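Local coordinates for protein pyocin S5 (Pseudomonas aeruginosa PAO1, PDB 6THK) that is a bacteriocin that kills susceptible Pseudomonas aeruginosa cells, probably by forming pores that depolarise the cytoplasmic membrane, at residues A[216-221]-A[289-294]; A[253-258]-A[283-288]. The protein carries 1 engineered substitution. All coordinates share one frame; numbering follows the deposited sequence.

Overall arrangement
The two contacts illustrate how one long helix can serve two neighbours by different means. Both use helix 272-338: contact 1 sets it against helix 214-227, contact 2 against helix 237-267, which follows helix 214-227 in the chain. Their centres lie about 10 Å apart, and both border the same zinc ion, which E221 of contact 1 and E288 of contact 2 bind together. Contact 1 is small and buried, and across it run only van der Waals touches round a valine. Contact 2 is larger and partly open to solvent, and it adds a lysine-glutamate salt bridge to a leucine patch. The lysine, K255, also pairs with E221, joining the two contacts.

Contact 1. Residues A[216-221]-A[289-294]; sequences MKVQSE and IASLQA. With ZN (zinc ion), chain G.
V218 meets helix 272-338 with both of its methyl groups, one for each of the two residues that receive it. With CG1 anti to the backbone N (chi1 173°), that branch is directed at L292, where its nearest atom is CD2 at 3.7 Å and CG follows at 4.0 Å; the two side chains lie at a slant to one another. The other branch, CG2, comes up to S291, touching OG at 3.7 Å and CB at 4.1 Å. S291 therefore offers V218 a hydroxyl without bonding to it: OG, placed anti to its own backbone N (chi1 165°), is hydrogen-bonded to Q215, just ahead of segment 216-221, so this buried polar atom is satisfied beside an apolar partner. L292 uses its terminal branch here, while its side chain also touches A251 and I252 of helix 237-267 and thus takes part in two helix interfaces. No hydrogen bond crosses between the segments, and the buried surface is modest, 113 Å² in all. One turn on from V218, E221 binds the zinc ion through OE2 at 2.3 Å, a site that E288 of the other helix shares. The arrangement is a small apolar side-chain contact between two helices, each predicted to be coiled coil in part, beside a zinc site to which each gives one glutamate.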
loop_
_atom_site.group_PDB
_atom_site.type_symbol
_atom_site.label_atom_id
_atom_site.label_comp_id
_atom_site.label_asym_id
_atom_site.label_seq_id
_atom_site.Cartn_x
_atom_site.Cartn_y
_atom_site.Cartn_z
ATOM N N MET A 216 0.560 0.770 9.432
ATOM C CA MET A 216 1.623 1.732 9.310
ATOM C C MET A 216 2.847 1.098 8.742
ATOM O O MET A 216 3.581 1.728 8.031
ATOM C CB MET A 216 1.927 2.331 10.664
ATOM C CG MET A 216 0.705 2.424 11.559
ATOM S SD MET A 216 -0.547 3.496 10.870
ATOM C CE MET A 216 -2.024 2.825 11.600
ATOM N N LYS A 217 3.079 -0.155 9.064
ATOM C CA LYS A 217 4.252 -0.819 8.527
ATOM C C LYS A 217 4.216 -0.984 7.016
ATOM O O LYS A 217 5.213 -0.748 6.346
ATOM C CB LYS A 217 4.426 -2.182 9.198
ATOM C CG LYS A 217 5.542 -3.027 8.615
ATOM C CD LYS A 217 6.900 -2.600 9.147
ATOM C CE LYS A 217 8.020 -3.111 8.262
ATOM N NZ LYS A 217 9.332 -3.032 8.951
ATOM N N VAL A 218 3.063 -1.358 6.476
ATOM C CA VAL A 218 2.944 -1.556 5.037
ATOM C C VAL A 218 3.214 -0.258 4.287
ATOM O O VAL A 218 3.901 -0.247 3.280
ATOM C CB VAL A 218 1.557 -2.098 4.653
ATOM C CG1 VAL A 218 1.400 -2.128 3.147
ATOM C CG2 VAL A 218 1.353 -3.484 5.233
ATOM N N GLN A 219 2.670 0.834 4.802
ATOM C CA GLN A 219 2.873 2.175 4.231
ATOM C C GLN A 219 4.354 2.530 4.143
ATOM O O GLN A 219 4.815 2.917 3.067
ATOM C CB GLN A 219 2.074 3.270 4.976
ATOM C CG GLN A 219 2.236 4.693 4.388
ATOM C CD GLN A 219 1.848 4.764 2.921
ATOM O OE1 GLN A 219 2.700 4.853 2.034
ATOM N NE2 GLN A 219 0.557 4.653 2.645
ATOM N N SER A 220 5.102 2.311 5.250
ATOM C CA SER A 220 6.546 2.546 5.372
ATOM C C SER A 220 7.328 1.662 4.404
ATOM O O SER A 220 8.270 2.128 3.765
ATOM C CB SER A 220 7.011 2.311 6.804
ATOM O OG SER A 220 6.088 2.852 7.737
ATOM N N GLU A 221 6.913 0.404 4.253
ATOM C CA GLU A 221 7.560 -0.498 3.310
ATOM C C GLU A 221 7.374 -0.018 1.875
ATOM O O GLU A 221 8.334 -0.051 1.101
ATOM C CB GLU A 221 6.993 -1.894 3.447
ATOM C CG GLU A 221 7.781 -2.765 4.383
ATOM C CD GLU A 221 6.994 -4.023 4.641
ATOM O OE1 GLU A 221 6.867 -4.846 3.707
ATOM O OE2 GLU A 221 6.473 -4.174 5.767
ATOM N N ILE A 289 -0.221 -9.106 3.064
ATOM C CA ILE A 289 -0.761 -9.354 1.718
ATOM C C ILE A 289 -2.207 -8.880 1.621
ATOM O O ILE A 289 -2.569 -8.242 0.633
ATOM C CB ILE A 289 -0.591 -10.836 1.278
ATOM C CG1 ILE A 289 0.887 -11.144 0.971
ATOM C CG2 ILE A 289 -1.463 -11.161 0.052
ATOM C CD1 ILE A 289 1.350 -12.554 1.291
ATOM N N ALA A 290 -3.017 -9.171 2.649
ATOM C CA ALA A 290 -4.410 -8.765 2.704
ATOM C C ALA A 290 -4.533 -7.234 2.782
ATOM O O ALA A 290 -5.429 -6.669 2.156
ATOM C CB ALA A 290 -5.105 -9.430 3.882
ATOM N N SER A 291 -3.625 -6.568 3.529
ATOM C CA SER A 291 -3.590 -5.113 3.637
ATOM C C SER A 291 -3.249 -4.513 2.275
ATOM O O SER A 291 -3.862 -3.525 1.871
ATOM C CB SER A 291 -2.561 -4.668 4.663
ATOM O OG SER A 291 -2.297 -3.282 4.522
ATOM N N LEU A 292 -2.269 -5.118 1.575
ATOM C CA LEU A 292 -1.850 -4.700 0.244
ATOM C C LEU A 292 -2.958 -4.907 -0.775
ATOM O O LEU A 292 -3.150 -4.065 -1.644
ATOM C CB LEU A 292 -0.602 -5.471 -0.187
ATOM C CG LEU A 292 0.733 -4.996 0.368
ATOM C CD1 LEU A 292 1.795 -6.011 0.100
ATOM C CD2 LEU A 292 1.160 -3.670 -0.255
ATOM N N GLN A 293 -3.679 -6.027 -0.685
ATOM C CA GLN A 293 -4.765 -6.347 -1.610
ATOM C C GLN A 293 -5.924 -5.370 -1.467
ATOM O O GLN A 293 -6.473 -4.931 -2.482
ATOM C CB GLN A 293 -5.208 -7.798 -1.443
ATOM C CG GLN A 293 -4.410 -8.757 -2.319
ATOM C CD GLN A 293 -4.552 -10.224 -1.946
ATOM O OE1 GLN A 293 -4.167 -11.116 -2.714
ATOM N NE2 GLN A 293 -5.074 -10.517 -0.752
ATOM N N ALA A 294 -6.242 -4.968 -0.216
ATOM C CA ALA A 294 -7.285 -3.983 0.114
ATOM C C ALA A 294 -6.941 -2.635 -0.507
ATOM O O ALA A 294 -7.838 -1.966 -1.019
ATOM C CB ALA A 294 -7.427 -3.835 1.627
HETATM ZN ZN ZN G . 6.748 -6.203 6.896
#

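Contact 2. Residues A[253-258]-A[283-288]; sequences ADKKQL and ELLVDE. With ZN (zinc ion), chain G.
K255 and E288 supply the polar part of this interface, and L285 the apolar part. In the salt bridge K255 NZ donates to E288 OE1 over 2.8 Å, arriving on the syn side of the carboxylate but 34° out of its plane. The lysine chain is extended until its last torsion (chi4 -51°), whose bend sets NZ between E288 OE1 and the carboxylate of E221; the K255 and E288 side chains cross at about a right angle, with K255 CD 3.8 Å from E288 CB. K255 NZ is shared, forming a salt bridge with E221 too. Metal binding takes the other carboxylate oxygen: E288 OE2 lies 2.1 Å from the zinc ion, whereas OE1 stays 3.1 Å from it, so the two oxygens divide the work between metal and ammonium. Both cations would be expected to favour a charged carboxylate. The apolar contacts spread from L285, which bridges two residues one turn apart: its CD1 lies 3.9 Å from L258 CB, and its CD2 lies 4.1 Å from K255 CG. The two helices run nearly antiparallel, their segment axes 10.0 Å apart at closest approach, forming a helical hairpin of helices 237-267 and 272-338. Helix 157-212 adjoins the latter: E283 and L284 lie on Y207, L284 also on R210, and D287 on K211, while K255 packs on I289 and L292 farther along helix 272-338.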
loop_
_atom_site.group_PDB
_atom_site.type_symbol
_atom_site.label_atom_id
_atom_site.label_comp_id
_atom_site.label_asym_id
_atom_site.label_seq_id
_atom_site.Cartn_x
_atom_site.Cartn_y
_atom_site.Cartn_z
ATOM N N ALA A 253 3.509 -9.753 -5.056
ATOM C CA ALA A 253 4.315 -10.755 -5.775
ATOM C C ALA A 253 5.533 -11.251 -4.974
ATOM O O ALA A 253 5.837 -12.445 -4.988
ATOM C CB ALA A 253 4.771 -10.196 -7.113
ATOM N N ASP A 254 6.227 -10.329 -4.296
ATOM C CA ASP A 254 7.381 -10.633 -3.473
ATOM C C ASP A 254 6.966 -11.307 -2.167
ATOM O O ASP A 254 7.581 -12.295 -1.778
ATOM C CB ASP A 254 8.210 -9.360 -3.224
ATOM C CG ASP A 254 8.867 -8.788 -4.473
ATOM O OD1 ASP A 254 8.491 -9.212 -5.596
ATOM O OD2 ASP A 254 9.762 -7.922 -4.329
ATOM N N LYS A 255 5.907 -10.817 -1.515
ATOM C CA LYS A 255 5.411 -11.399 -0.262
ATOM C C LYS A 255 4.867 -12.826 -0.405
ATOM O O LYS A 255 4.935 -13.593 0.552
ATOM C CB LYS A 255 4.385 -10.487 0.400
ATOM C CG LYS A 255 5.053 -9.370 1.155
ATOM C CD LYS A 255 4.075 -8.419 1.789
ATOM C CE LYS A 255 4.740 -7.093 2.054
ATOM N NZ LYS A 255 6.018 -7.257 2.789
ATOM N N LYS A 256 4.325 -13.165 -1.585
ATOM C CA LYS A 256 3.827 -14.496 -1.930
ATOM C C LYS A 256 5.020 -15.453 -2.139
ATOM O O LYS A 256 4.909 -16.637 -1.814
ATOM C CB LYS A 256 2.952 -14.441 -3.193
ATOM C CG LYS A 256 1.545 -13.904 -2.944
ATOM C CD LYS A 256 0.679 -14.043 -4.183
ATOM C CE LYS A 256 -0.736 -14.454 -3.842
ATOM N NZ LYS A 256 -1.656 -13.290 -3.735
ATOM N N GLN A 257 6.151 -14.937 -2.682
ATOM C CA GLN A 257 7.384 -15.707 -2.899
ATOM C C GLN A 257 8.072 -15.969 -1.571
ATOM O O GLN A 257 8.691 -17.020 -1.404
ATOM C CB GLN A 257 8.336 -14.993 -3.860
ATOM C CG GLN A 257 7.993 -15.206 -5.338
ATOM C CD GLN A 257 9.035 -14.648 -6.291
ATOM O OE1 GLN A 257 8.730 -13.847 -7.186
ATOM N NE2 GLN A 257 10.285 -15.088 -6.149
ATOM N N LEU A 258 7.956 -15.025 -0.619
ATOM C CA LEU A 258 8.503 -15.177 0.725
ATOM C C LEU A 258 7.680 -16.199 1.504
ATOM O O LEU A 258 8.216 -16.870 2.382
ATOM C CB LEU A 258 8.482 -13.845 1.484
ATOM C CG LEU A 258 9.558 -12.809 1.175
ATOM C CD1 LEU A 258 9.409 -11.623 2.111
ATOM C CD2 LEU A 258 10.955 -13.395 1.327
ATOM N N GLU A 283 2.191 -15.806 9.571
ATOM C CA GLU A 283 0.938 -15.158 9.923
ATOM C C GLU A 283 0.993 -13.691 9.543
ATOM O O GLU A 283 0.044 -13.152 9.003
ATOM C CB GLU A 283 0.659 -15.275 11.420
ATOM C CG GLU A 283 0.286 -16.671 11.883
ATOM C CD GLU A 283 -1.190 -16.965 11.729
ATOM O OE1 GLU A 283 -2.012 -16.148 12.192
ATOM O OE2 GLU A 283 -1.528 -18.014 11.146
ATOM N N LEU A 284 2.132 -13.069 9.823
ATOM C CA LEU A 284 2.366 -11.659 9.548
ATOM C C LEU A 284 2.312 -11.353 8.068
ATOM O O LEU A 284 1.833 -10.305 7.663
ATOM C CB LEU A 284 3.713 -11.219 10.118
ATOM C CG LEU A 284 3.768 -10.938 11.618
ATOM C CD1 LEU A 284 5.004 -10.131 11.966
ATOM C CD2 LEU A 284 2.515 -10.219 12.078
ATOM N N LEU A 285 2.847 -12.267 7.273
ATOM C CA LEU A 285 2.874 -12.135 5.816
ATOM C C LEU A 285 1.461 -12.121 5.216
ATOM O O LEU A 285 1.186 -11.295 4.342
ATOM C CB LEU A 285 3.727 -13.243 5.163
ATOM C CG LEU A 285 5.251 -13.075 5.143
ATOM C CD1 LEU A 285 5.903 -14.218 4.411
ATOM C CD2 LEU A 285 5.669 -11.788 4.466
ATOM N N VAL A 286 0.561 -13.009 5.687
ATOM C CA VAL A 286 -0.825 -13.074 5.188
ATOM C C VAL A 286 -1.547 -11.763 5.494
ATOM O O VAL A 286 -2.221 -11.224 4.619
ATOM C CB VAL A 286 -1.605 -14.347 5.644
ATOM C CG1 VAL A 286 -1.323 -14.710 7.089
ATOM C CG2 VAL A 286 -3.108 -14.229 5.399
ATOM N N ASP A 287 -1.329 -11.223 6.701
ATOM C CA ASP A 287 -1.885 -9.963 7.174
ATOM C C ASP A 287 -1.451 -8.799 6.273
ATOM O O ASP A 287 -2.284 -7.988 5.877
ATOM C CB ASP A 287 -1.471 -9.738 8.636
ATOM C CG ASP A 287 -2.108 -10.688 9.647
ATOM O OD1 ASP A 287 -2.771 -11.664 9.221
ATOM O OD2 ASP A 287 -1.916 -10.473 10.869
ATOM N N GLU A 288 -0.163 -8.763 5.901
ATOM C CA GLU A 288 0.415 -7.767 5.000
ATOM C C GLU A 288 -0.141 -7.875 3.613
ATOM O O GLU A 288 -0.493 -6.852 3.039
ATOM C CB GLU A 288 1.934 -7.915 4.930
ATOM C CG GLU A 288 2.611 -7.339 6.161
ATOM C CD GLU A 288 4.120 -7.328 6.157
ATOM O OE1 GLU A 288 4.716 -7.810 5.172
ATOM O OE2 GLU A 288 4.713 -6.844 7.145
HETATM ZN ZN ZN G . 6.748 -6.203 6.896
#